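Local coordinates for putative NADH-depentdent flavin oxidoreductase (Cupriavidus metallidurans, PDB 5OCS), which probably acts as an FMN-dependent NADPH dehydrogenase of the Old Yellow Enzyme family, an ene-reductase, at residues Gln129-Ser134 against Pro144-Asp149. Sequence-based numbering, arbitrary orientation.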
ATOM      1  N   GLN D 129     -23.432  24.729  11.445  1.00 17.56           N
ATOM      2  CA  GLN D 129     -22.909  25.947  12.066  1.00 19.43           C
ATOM      3  C   GLN D 129     -21.503  25.710  12.656  1.00 17.86           C
ATOM      4  O   GLN D 129     -21.297  24.737  13.400  1.00 17.38           O
ATOM      5  CB  GLN D 129     -23.836  26.457  13.171  1.00 22.05           C
ATOM      6  CG  GLN D 129     -23.368  27.815  13.729  1.00 25.15           C
ATOM      7  CD  GLN D 129     -23.413  28.904  12.648  1.00 30.43           C
ATOM      8  OE1 GLN D 129     -24.489  29.230  12.154  1.00 31.78           O
ATOM      9  NE2 GLN D 129     -22.232  29.431  12.231  1.00 32.90           N
ATOM     10  N   THR D 130     -20.566  26.603  12.311  1.00 16.80           N
ATOM     11  CA  THR D 130     -19.162  26.522  12.748  1.00 15.71           C
ATOM     12  C   THR D 130     -18.936  27.445  13.946  1.00 15.24           C
ATOM     13  O   THR D 130     -19.733  28.353  14.203  1.00 15.20           O
ATOM     14  CB  THR D 130     -18.220  26.881  11.583  1.00 15.48           C
ATOM     15  OG1 THR D 130     -18.456  28.246  11.170  1.00 15.85           O
ATOM     16  CG2 THR D 130     -18.463  25.931  10.426  1.00 14.85           C
ATOM     17  N   PHE D 131     -17.855  27.203  14.666  1.00 14.29           N
ATOM     18  CA  PHE D 131     -17.517  27.906  15.879  1.00 14.61           C
ATOM     19  C   PHE D 131     -16.083  28.397  15.805  1.00 14.85           C
ATOM     20  O   PHE D 131     -15.210  27.758  15.162  1.00 12.75           O
ATOM     21  CB  PHE D 131     -17.713  26.964  17.092  1.00 15.67           C
ATOM     22  CG  PHE D 131     -19.143  26.533  17.249  1.00 18.39           C
ATOM     23  CD1 PHE D 131     -20.075  27.409  17.809  1.00 20.33           C
ATOM     24  CD2 PHE D 131     -19.599  25.343  16.699  1.00 18.95           C
ATOM     25  CE1 PHE D 131     -21.422  27.053  17.895  1.00 21.50           C
ATOM     26  CE2 PHE D 131     -20.939  24.974  16.779  1.00 20.49           C
ATOM     27  CZ  PHE D 131     -21.859  25.834  17.381  1.00 21.46           C
ATOM     28  N   ALA D 132     -15.826  29.504  16.488  1.00 13.74           N
ATOM     29  CA  ALA D 132     -14.540  30.186  16.419  1.00 13.57           C
ATOM     30  C   ALA D 132     -14.340  31.131  17.586  1.00 14.35           C
ATOM     31  O   ALA D 132     -15.302  31.433  18.338  1.00 15.16           O
ATOM     32  CB  ALA D 132     -14.452  30.972  15.105  1.00 13.32           C
ATOM     33  N   PRO D 133     -13.107  31.646  17.733  1.00 13.65           N
ATOM     34  CA  PRO D 133     -12.973  32.619  18.815  1.00 14.34           C
ATOM     35  C   PRO D 133     -13.840  33.865  18.608  1.00 16.32           C
ATOM     36  O   PRO D 133     -14.337  34.446  19.582  1.00 15.55           O
ATOM     37  CB  PRO D 133     -11.493  32.972  18.793  1.00 13.79           C
ATOM     38  CG  PRO D 133     -10.975  32.500  17.477  1.00 13.34           C
ATOM     39  CD  PRO D 133     -11.793  31.260  17.181  1.00 13.83           C
ATOM     40  N   SER D 134     -14.007  34.260  17.341  1.00 16.96           N
ATOM     41  CA  SER D 134     -14.815  35.436  16.973  1.00 16.07           C
ATOM     42  C   SER D 134     -15.632  35.199  15.700  1.00 15.58           C
ATOM     43  O   SER D 134     -15.258  34.365  14.847  1.00 15.64           O
ATOM     44  CB  SER D 134     -13.905  36.648  16.738  1.00 15.13           C
ATOM     45  OG  SER D 134     -13.073  36.969  17.873  1.00 14.51           O
ATOM     46  N   PRO D 144     -20.406  33.449   8.620  1.00 17.53           N
ATOM     47  CA  PRO D 144     -19.486  33.542   9.720  1.00 17.11           C
ATOM     48  C   PRO D 144     -19.692  32.454  10.775  1.00 17.23           C
ATOM     49  O   PRO D 144     -20.818  31.984  10.985  1.00 16.99           O
ATOM     50  CB  PRO D 144     -19.765  34.929  10.325  1.00 19.30           C
ATOM     51  CG  PRO D 144     -20.516  35.689   9.298  1.00 19.17           C
ATOM     52  CD  PRO D 144     -21.249  34.669   8.482  1.00 18.82           C
ATOM     53  N   PRO D 145     -18.619  32.132  11.502  1.00 16.50           N
ATOM     54  CA  PRO D 145     -18.776  31.248  12.630  1.00 16.71           C
ATOM     55  C   PRO D 145     -19.459  31.967  13.785  1.00 17.03           C
ATOM     56  O   PRO D 145     -19.471  33.215  13.833  1.00 16.78           O
ATOM     57  CB  PRO D 145     -17.340  30.915  12.997  1.00 15.92           C
ATOM     58  CG  PRO D 145     -16.589  32.154  12.661  1.00 15.96           C
ATOM     59  CD  PRO D 145     -17.253  32.674  11.426  1.00 16.25           C
ATOM     60  N   ALA D 146     -20.037  31.181  14.695  1.00 17.51           N
ATOM     61  CA  ALA D 146     -20.460  31.704  16.015  1.00 17.38           C
ATOM     62  C   ALA D 146     -19.245  31.915  16.914  1.00 18.46           C
ATOM     63  O   ALA D 146     -18.341  31.081  16.937  1.00 17.84           O
ATOM     64  CB  ALA D 146     -21.426  30.741  16.669  1.00 17.67           C
ATOM     65  N   ALA D 147     -19.218  33.033  17.634  1.00 16.97           N
ATOM     66  CA  ALA D 147     -18.158  33.321  18.575  1.00 17.47           C
ATOM     67  C   ALA D 147     -18.397  32.448  19.779  1.00 17.41           C
ATOM     68  O   ALA D 147     -19.464  32.459  20.348  1.00 19.70           O
ATOM     69  CB  ALA D 147     -18.158  34.779  18.984  1.00 18.03           C
ATOM     70  N   LEU D 148     -17.373  31.713  20.191  1.00 17.32           N
ATOM     71  CA  LEU D 148     -17.542  30.779  21.284  1.00 16.55           C
ATOM     72  C   LEU D 148     -17.765  31.498  22.628  1.00 17.45           C
ATOM     73  O   LEU D 148     -17.099  32.485  22.924  1.00 19.91           O
ATOM     74  CB  LEU D 148     -16.330  29.884  21.406  1.00 15.07           C
ATOM     75  CG  LEU D 148     -16.261  28.799  20.334  1.00 15.10           C
ATOM     76  CD1 LEU D 148     -14.823  28.392  20.053  1.00 13.97           C
ATOM     77  CD2 LEU D 148     -17.114  27.623  20.768  1.00 14.95           C
ATOM     78  N   ASP D 149     -18.655  30.941  23.440  1.00 18.61           N
ATOM     79  CA  ASP D 149     -18.804  31.374  24.844  1.00 19.63           C
ATOM     80  C   ASP D 149     -18.125  30.388  25.804  1.00 20.93           C
ATOM     81  O   ASP D 149     -17.475  29.397  25.375  1.00 16.92           O
ATOM     82  CB  ASP D 149     -20.276  31.615  25.167  1.00 21.82           C
ATOM     83  CG  ASP D 149     -21.148  30.385  25.008  1.00 22.99           C
ATOM     84  OD1 ASP D 149     -20.658  29.231  24.946  1.00 22.62           O
ATOM     85  OD2 ASP D 149     -22.361  30.571  24.976  1.00 24.15           O
TER
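The Phe131 ring meets Ala146 and Leu148 obliquely: Phe131 CD1 lies 3.8 Å from Ala146 CB, and one Leu148 methyl, CD2, packs against Phe131 CB. Phe131 and Ala146, bridged in this small parallel sheet, put their side chains on one face, and chi1 (-63°) sets Phe131 CG beside the backbone N. Ala132 and Ala147, the second bridged pair, point to the opposite face, where Ala132 CB meets the Pro145 ring. Pro145 makes its contacts through CB and CG. Pro145 CG sits 3.5 Å from Ala132 CB, tighter than usual for two carbons, and also touches the carbonyl oxygen of Ser134, while Pro145 CB meets Thr130 OG1. The Gln129 chain bends at chi2 (63°), and its NE2 reaches the segment 144-149, making two weak hydrogen bonds, to Pro144 O at 3.2 Å and to Thr130 O.

Between these groups runs a two-strand parallel ladder. Ala146 N donates to Thr130 O at 2.9 Å. Ala146 O then accepts from Ala132 N at 3.0 Å, and Leu148 N closes the series on Ala132 O at 2.8 Å. Ala132 O also receives a CA-H contact from Ala147, while Leu148 CG and CD1 pack against it.

Well away from the FMN-binding residues, the pair lies in the excursion between barrel strands 96-102 and 175-179 of the TIM barrel. Arg196 ties both segments together by bonding Pro133 O and Leu148 O. Helix 184-189 packs on Ala132, Pro133 and Leu148, and Asp149 N-caps helix 150-169, whose Met153 and Ile156 also touch Leu148.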